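Local atomic coordinates of extracellular solute-binding protein, family 1 (Bifidobacterium longum subsp. infantis ATCC 15697, PDB entry 3QUF), a protein that probably binds a small solute, perhaps a sugar, outside the cell and delivers it to an ABC transporter for uptake. Residues S36-D40 / N41-E45; Y323-E327 / E328-A332; E331-T334 / S335-T339. One frame throughout, in Å; residues are numbered along the deposited sequence.

Contact 1. Residues S36-D40 / N41-E45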
loop_
_atom_site.group_PDB
_atom_site.type_symbol
_atom_site.label_atom_id
_atom_site.label_comp_id
_atom_site.label_asym_id
_atom_site.label_seq_id
_atom_site.Cartn_x
_atom_site.Cartn_y
_atom_site.Cartn_z
ATOM N N SER A 36 -16.761 9.138 -7.593
ATOM C CA SER A 36 -15.869 8.817 -6.472
ATOM C C SER A 36 -15.729 7.312 -6.169
ATOM O O SER A 36 -16.719 6.596 -6.037
ATOM C CB SER A 36 -16.386 9.509 -5.218
ATOM O OG SER A 36 -15.611 9.188 -4.071
ATOM N N TYR A 37 -14.494 6.853 -6.092
ATOM C CA TYR A 37 -14.183 5.495 -5.604
ATOM C C TYR A 37 -14.567 5.364 -4.124
ATOM O O TYR A 37 -14.937 4.292 -3.638
ATOM C CB TYR A 37 -12.718 5.252 -5.759
ATOM C CG TYR A 37 -12.188 3.993 -5.153
ATOM C CD1 TYR A 37 -12.338 2.788 -5.791
ATOM C CD2 TYR A 37 -11.615 4.026 -3.914
ATOM C CE1 TYR A 37 -11.827 1.620 -5.213
ATOM C CE2 TYR A 37 -11.102 2.882 -3.322
ATOM C CZ TYR A 37 -11.238 1.694 -3.972
ATOM O OH TYR A 37 -10.739 0.550 -3.373
ATOM N N PHE A 38 -14.446 6.473 -3.420
ATOM C CA PHE A 38 -14.683 6.516 -1.969
ATOM C C PHE A 38 -16.146 6.665 -1.683
ATOM O O PHE A 38 -16.872 7.421 -2.341
ATOM C CB PHE A 38 -13.889 7.690 -1.394
ATOM C CG PHE A 38 -12.420 7.521 -1.532
ATOM C CD1 PHE A 38 -11.737 6.641 -0.722
ATOM C CD2 PHE A 38 -11.706 8.142 -2.575
ATOM C CE1 PHE A 38 -10.372 6.463 -0.889
ATOM C CE2 PHE A 38 -10.367 7.936 -2.725
ATOM C CZ PHE A 38 -9.713 7.103 -1.893
ATOM N N LYS A 39 -16.593 5.944 -0.657
ATOM C CA LYS A 39 -17.951 6.051 -0.212
ATOM C C LYS A 39 -18.195 7.367 0.548
ATOM O O LYS A 39 -17.262 8.035 0.995
ATOM C CB LYS A 39 -18.295 4.858 0.656
ATOM C CG LYS A 39 -18.345 3.534 -0.162
ATOM C CD LYS A 39 -19.010 2.407 0.623
ATOM C CE LYS A 39 -19.674 1.394 -0.332
ATOM N NZ LYS A 39 -18.643 0.826 -1.258
ATOM N N ASP A 40 -19.468 7.706 0.728
ATOM C CA ASP A 40 -19.798 8.915 1.463
ATOM C C ASP A 40 -19.199 8.890 2.868
ATOM O O ASP A 40 -18.818 9.933 3.370
ATOM C CB ASP A 40 -21.320 9.147 1.505
ATOM C CG ASP A 40 -21.703 10.393 2.294
ATOM O OD1 ASP A 40 -21.536 11.521 1.796
ATOM O OD2 ASP A 40 -22.170 10.202 3.414
ATOM N N ASN A 41 -19.104 7.716 3.497
ATOM C CA ASN A 41 -18.566 7.684 4.873
ATOM C C ASN A 41 -17.080 7.957 4.903
ATOM O O ASN A 41 -16.551 8.220 5.965
ATOM C CB ASN A 41 -18.902 6.416 5.661
ATOM C CG ASN A 41 -18.507 5.127 4.972
ATOM O OD1 ASN A 41 -17.551 5.044 4.227
ATOM N ND2 ASN A 41 -19.254 4.059 5.298
ATOM N N GLN A 42 -16.428 7.919 3.750
ATOM C CA GLN A 42 -14.995 8.271 3.662
ATOM C C GLN A 42 -14.724 9.687 3.151
ATOM O O GLN A 42 -13.807 10.364 3.620
ATOM C CB GLN A 42 -14.285 7.299 2.744
ATOM C CG GLN A 42 -14.236 5.864 3.257
ATOM C CD GLN A 42 -13.904 4.858 2.126
ATOM O OE1 GLN A 42 -14.621 4.728 1.098
ATOM N NE2 GLN A 42 -12.833 4.127 2.330
ATOM N N ILE A 43 -15.496 10.135 2.166
ATOM C CA ILE A 43 -15.212 11.430 1.510
ATOM C C ILE A 43 -16.320 12.477 1.644
ATOM O O ILE A 43 -16.135 13.626 1.241
ATOM C CB ILE A 43 -14.844 11.196 0.006
ATOM C CG1 ILE A 43 -13.939 12.318 -0.530
ATOM C CG2 ILE A 43 -16.088 11.008 -0.822
ATOM C CD1 ILE A 43 -12.969 11.951 -1.547
ATOM N N GLY A 44 -17.460 12.107 2.241
ATOM C CA GLY A 44 -18.602 13.012 2.299
ATOM C C GLY A 44 -18.328 14.319 3.017
ATOM O O GLY A 44 -18.815 15.356 2.591
ATOM N N GLU A 45 -17.583 14.271 4.123
ATOM C CA GLU A 45 -17.239 15.493 4.869
ATOM C C GLU A 45 -16.330 16.408 4.066
ATOM O O GLU A 45 -16.425 17.663 4.169
ATOM C CB GLU A 45 -16.584 15.197 6.228
ATOM C CG GLU A 45 -16.161 16.487 6.968
ATOM C CD GLU A 45 -15.762 16.276 8.423
ATOM O OE1 GLU A 45 -15.612 15.113 8.844
ATOM O OE2 GLU A 45 -15.623 17.288 9.148
HETATM O O HOH W 1 -14.307 2.615 -1.415
HETATM O O HOH W 2 -17.206 11.523 5.523
#
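Gln42 folds back from the first turn of helix 40-53 and takes the backbone N-H of Lys39 on its side-chain oxygen. The bond from Lys39 N to Gln42 OE1 is 2.9 Å long, fairly straight at 158°, and lies in the plane of the amide. Lys39 is the N-cap residue, and Gln42 is the third residue beyond it. This is one half of a capping box; the other half is missing, because a lysine side chain cannot accept. Gln42 CG stands beside its backbone N (chi1 -66°) and the chain then runs extended, which carries the amide back over the loop. There the amide meets the edge of the Phe38 ring, with Gln42 OE1 3.9 Å from Phe38 CD1 and the two planes 69° apart. Water 1 donates to the same oxygen and to Tyr37 O.

On the buried side Phe38 CB rests on Ile43 CB at 3.9 Å. Ile43 CG2 also reaches Ser36 OG at 3.8 Å. Ser36 OG donates to Phe38 O at 2.8 Å. The Phe38 ring meets Phe333 edge-to-face. The Lys39 side chain is exposed, and its NZ bonds to Gln65 O.

Lys39 O receives two N-H groups, from Gln42 N and from Ile43 N at 3.0 Å. A leucine in place of Gln42 would probably leave Lys39 N without its acceptor and set the loop freer to move. The cap residue is thus gripped at both its N-H and its carbonyl where the chain turns from strand 30-36 into the helix.

Contact 2. Residues Y323-E327 / E328-A332; sequences YLNSE and EGLEA. With SO4 (sulfate ion), chain C.
Tyr323 OH donates to Glu328 OE2 at 2.6 Å, a short bond that spans the break between helix 311-324 and helix 327-337. The carboxylate oxygen lies at the ring edge, near its plane, and uses its anti lone pair. The carboxylate itself is turned 79° from the ring. Both side chains set CG anti to the backbone N (chi1 -179° and -177°), which brings their ends together. Gly329 packs close by, its CA 3.4 Å from Tyr323 O in a CA-H...O contact.

Ser326 is the N-cap of the second helix. Its OG accepts from Gly329 N at 3.2 Å and donates to Tyr323 O, so one hydroxyl joins the end of one helix to the start of the next. Leu330 N bonds to Ser326 O at 2.8 Å, and Leu330 CG lies 3.3 Å from Leu324 O.

Further out, Asn325 is the centre of an inverse gamma turn between the helices. Its ND2 bonds to Phe111 O and Asp113 O, and its OD1 to Ser343 OG. At the N-terminus of the second helix, Glu327 N donates to O1 of a sulfate ion at 2.6 Å. The ion is probably a crystallisation component rather than a natural ligand.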
loop_
_atom_site.group_PDB
_atom_site.type_symbol
_atom_site.label_atom_id
_atom_site.label_comp_id
_atom_site.label_asym_id
_atom_site.label_seq_id
_atom_site.Cartn_x
_atom_site.Cartn_y
_atom_site.Cartn_z
ATOM N N TYR A 323 -8.380 21.877 -2.237
ATOM C CA TYR A 323 -9.049 21.694 -0.957
ATOM C C TYR A 323 -8.714 20.367 -0.321
ATOM O O TYR A 323 -8.509 20.264 0.907
ATOM C CB TYR A 323 -10.574 21.830 -1.139
ATOM C CG TYR A 323 -11.320 21.667 0.168
ATOM C CD1 TYR A 323 -11.395 22.705 1.072
ATOM C CD2 TYR A 323 -11.896 20.474 0.504
ATOM C CE1 TYR A 323 -12.072 22.553 2.268
ATOM C CE2 TYR A 323 -12.570 20.301 1.723
ATOM C CZ TYR A 323 -12.633 21.350 2.584
ATOM O OH TYR A 323 -13.293 21.242 3.789
ATOM N N LEU A 324 -8.686 19.318 -1.124
ATOM C CA LEU A 324 -8.285 17.979 -0.655
ATOM C C LEU A 324 -6.904 18.051 -0.016
ATOM O O LEU A 324 -6.696 17.540 1.095
ATOM C CB LEU A 324 -8.266 16.950 -1.791
ATOM C CG LEU A 324 -9.564 16.230 -2.166
ATOM C CD1 LEU A 324 -9.453 15.585 -3.567
ATOM C CD2 LEU A 324 -9.902 15.192 -1.145
ATOM N N ASN A 325 -5.985 18.711 -0.699
ATOM C CA ASN A 325 -4.636 18.993 -0.159
ATOM C C ASN A 325 -4.565 20.308 0.593
ATOM O O ASN A 325 -3.803 21.211 0.237
ATOM C CB ASN A 325 -3.570 18.926 -1.249
ATOM C CG ASN A 325 -2.164 18.972 -0.687
ATOM O OD1 ASN A 325 -1.956 18.717 0.504
ATOM N ND2 ASN A 325 -1.225 19.423 -1.484
ATOM N N SER A 326 -5.389 20.401 1.634
ATOM C CA SER A 326 -5.407 21.511 2.588
ATOM C C SER A 326 -5.575 20.899 3.988
ATOM O O SER A 326 -6.000 19.773 4.146
ATOM C CB SER A 326 -6.562 22.489 2.314
ATOM O OG SER A 326 -7.853 21.970 2.664
ATOM N N GLU A 327 -5.265 21.667 5.017
ATOM C CA GLU A 327 -5.313 21.152 6.373
ATOM C C GLU A 327 -6.730 20.639 6.717
ATOM O O GLU A 327 -6.886 19.538 7.205
ATOM C CB GLU A 327 -4.840 22.230 7.349
ATOM C CG GLU A 327 -4.577 21.709 8.741
ATOM C CD GLU A 327 -4.111 22.807 9.690
ATOM O OE1 GLU A 327 -4.050 24.007 9.298
ATOM O OE2 GLU A 327 -3.800 22.471 10.833
ATOM N N GLU A 328 -7.743 21.399 6.353
ATOM C CA GLU A 328 -9.117 21.036 6.639
ATOM C C GLU A 328 -9.519 19.798 5.863
ATOM O O GLU A 328 -10.112 18.868 6.415
ATOM C CB GLU A 328 -10.043 22.203 6.281
ATOM C CG GLU A 328 -11.466 21.957 6.614
ATOM C CD GLU A 328 -12.325 23.199 6.373
ATOM O OE1 GLU A 328 -12.087 24.196 7.088
ATOM O OE2 GLU A 328 -13.205 23.160 5.474
ATOM N N GLY A 329 -9.192 19.784 4.576
ATOM C CA GLY A 329 -9.520 18.632 3.726
ATOM C C GLY A 329 -8.856 17.352 4.161
ATOM O O GLY A 329 -9.472 16.291 4.206
ATOM N N LEU A 330 -7.568 17.456 4.462
ATOM C CA LEU A 330 -6.764 16.290 4.855
ATOM C C LEU A 330 -7.245 15.704 6.173
ATOM O O LEU A 330 -7.313 14.468 6.322
ATOM C CB LEU A 330 -5.276 16.666 4.952
ATOM C CG LEU A 330 -4.593 16.983 3.624
ATOM C CD1 LEU A 330 -3.313 17.795 3.865
ATOM C CD2 LEU A 330 -4.277 15.666 2.871
ATOM N N GLU A 331 -7.542 16.561 7.129
ATOM C CA GLU A 331 -8.022 16.079 8.430
ATOM C C GLU A 331 -9.340 15.334 8.253
ATOM O O GLU A 331 -9.512 14.242 8.799
ATOM C CB GLU A 331 -8.175 17.222 9.429
ATOM C CG GLU A 331 -8.756 16.732 10.764
ATOM C CD GLU A 331 -8.497 17.683 11.914
ATOM O OE1 GLU A 331 -8.308 18.899 11.654
ATOM O OE2 GLU A 331 -8.473 17.194 13.088
ATOM N N ALA A 332 -10.243 15.922 7.471
ATOM C CA ALA A 332 -11.541 15.304 7.231
ATOM C C ALA A 332 -11.425 13.956 6.524
ATOM O O ALA A 332 -12.051 12.999 6.934
ATOM C CB ALA A 332 -12.457 16.237 6.435
HETATM S S SO4 C . -3.834 24.823 4.193
HETATM O O1 SO4 C . -3.487 23.476 4.598
HETATM O O2 SO4 C . -4.027 24.930 2.728
HETATM O O3 SO4 C . -5.049 25.267 4.884
HETATM O O4 SO4 C . -2.700 25.676 4.555
#

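Contact 3. Residues E331-T334 / S335-T339; sequences EAFT and SAAGT
Ser335 OG turns back along helix 327-337 and donates to Glu331 O at 2.8 Å. Ser335 N bonds to the same oxygen at 3.0 Å. The two donors come from opposite faces of the carbonyl plane. The hydroxyl sits between its own backbone N and carbonyl carbon (chi1 68°), which places it over the preceding turn. Ser335 and Glu331 are both on the exposed side of the helix.

The buried side is packed more closely. Thr334 CB lies 3.3 Å from Thr339 O, and Thr339 OG1 touches Thr334 CA at 3.6 Å. The two threonines cross at a slant. Thr334 OG1 bonds to Leu330 O, one turn back. The Phe333 ring makes a looser contact here, its CE1 4.3 Å from Ala337 CB. It turns mainly to other parts of the fold, where it packs on Val46, Val134 and Ser135.

The helix ends at Gly338, which has positive phi, in a Schellman-like C-cap. Thr334 O takes Thr339 N at 3.2 Å, in the carbonyl plane and on a lone pair, and takes a weak bond from Gly338 N. The helix thus ends on backbone bonds to Thr334 O, while the hydroxyls of Thr334 and Ser335 each bond back to a carbonyl four residues earlier.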
loop_
_atom_site.group_PDB
_atom_site.type_symbol
_atom_site.label_atom_id
_atom_site.label_comp_id
_atom_site.label_asym_id
_atom_site.label_seq_id
_atom_site.Cartn_x
_atom_site.Cartn_y
_atom_site.Cartn_z
ATOM N N GLU A 331 -7.542 16.561 7.129
ATOM C CA GLU A 331 -8.022 16.079 8.430
ATOM C C GLU A 331 -9.340 15.334 8.253
ATOM O O GLU A 331 -9.512 14.242 8.799
ATOM C CB GLU A 331 -8.175 17.222 9.429
ATOM C CG GLU A 331 -8.756 16.732 10.764
ATOM C CD GLU A 331 -8.497 17.683 11.914
ATOM O OE1 GLU A 331 -8.308 18.899 11.654
ATOM O OE2 GLU A 331 -8.473 17.194 13.088
ATOM N N ALA A 332 -10.243 15.922 7.471
ATOM C CA ALA A 332 -11.541 15.304 7.231
ATOM C C ALA A 332 -11.425 13.956 6.524
ATOM O O ALA A 332 -12.051 12.999 6.934
ATOM C CB ALA A 332 -12.457 16.237 6.435
ATOM N N PHE A 333 -10.587 13.884 5.520
ATOM C CA PHE A 333 -10.459 12.663 4.730
ATOM C C PHE A 333 -9.745 11.556 5.513
ATOM O O PHE A 333 -10.238 10.441 5.590
ATOM C CB PHE A 333 -9.708 12.980 3.467
ATOM C CG PHE A 333 -9.688 11.848 2.452
ATOM C CD1 PHE A 333 -10.751 10.971 2.299
ATOM C CD2 PHE A 333 -8.610 11.720 1.599
ATOM C CE1 PHE A 333 -10.707 9.956 1.354
ATOM C CE2 PHE A 333 -8.560 10.696 0.657
ATOM C CZ PHE A 333 -9.610 9.833 0.527
ATOM N N THR A 334 -8.598 11.887 6.119
ATOM C CA THR A 334 -7.821 10.859 6.810
ATOM C C THR A 334 -8.557 10.335 8.045
ATOM O O THR A 334 -8.509 9.129 8.333
ATOM C CB THR A 334 -6.422 11.363 7.220
ATOM O OG1 THR A 334 -6.563 12.546 8.030
ATOM C CG2 THR A 334 -5.561 11.610 5.959
ATOM N N SER A 335 -9.254 11.207 8.741
ATOM C CA SER A 335 -9.983 10.779 9.945
ATOM C C SER A 335 -11.147 9.852 9.552
ATOM O O SER A 335 -11.359 8.839 10.212
ATOM C CB SER A 335 -10.438 11.966 10.808
ATOM O OG SER A 335 -11.431 12.720 10.133
ATOM N N ALA A 336 -11.871 10.164 8.468
ATOM C CA ALA A 336 -13.009 9.333 8.035
ATOM C C ALA A 336 -12.580 8.006 7.437
ATOM O O ALA A 336 -13.245 6.976 7.646
ATOM C CB ALA A 336 -13.894 10.098 7.024
ATOM N N ALA A 337 -11.490 8.025 6.673
ATOM C CA ALA A 337 -11.014 6.870 5.967
ATOM C C ALA A 337 -10.079 6.007 6.796
ATOM O O ALA A 337 -9.759 4.910 6.374
ATOM C CB ALA A 337 -10.310 7.289 4.659
ATOM N N GLY A 338 -9.610 6.500 7.939
ATOM C CA GLY A 338 -8.637 5.778 8.755
ATOM C C GLY A 338 -7.235 5.645 8.152
ATOM O O GLY A 338 -6.522 4.656 8.389
ATOM N N THR A 339 -6.832 6.634 7.378
ATOM C CA THR A 339 -5.565 6.617 6.672
ATOM C C THR A 339 -4.630 7.692 7.185
ATOM O O THR A 339 -4.984 8.469 8.096
ATOM C CB THR A 339 -5.822 6.789 5.184
ATOM O OG1 THR A 339 -6.666 7.918 4.997
ATOM C CG2 THR A 339 -6.479 5.502 4.588
#

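Contacts 2 and 3 lie on the same helix, 327-337, and share Glu331 and Ala332: contact 2 forms its start and contact 3 its end. Contact 1 starts a different helix, 40-53, which packs against it. Asn41 O and Gln42 O of contact 1 touch Ala336 CB of contact 3. All three contacts are partly buried, and each mixes buried and exposed residues. Polar groups such as Asn325 and Thr334 lie on the buried side and are hydrogen-bonded. The chemistry follows the place in the helix: side-chain groups cap the two helix starts, and backbone bonds cap the end.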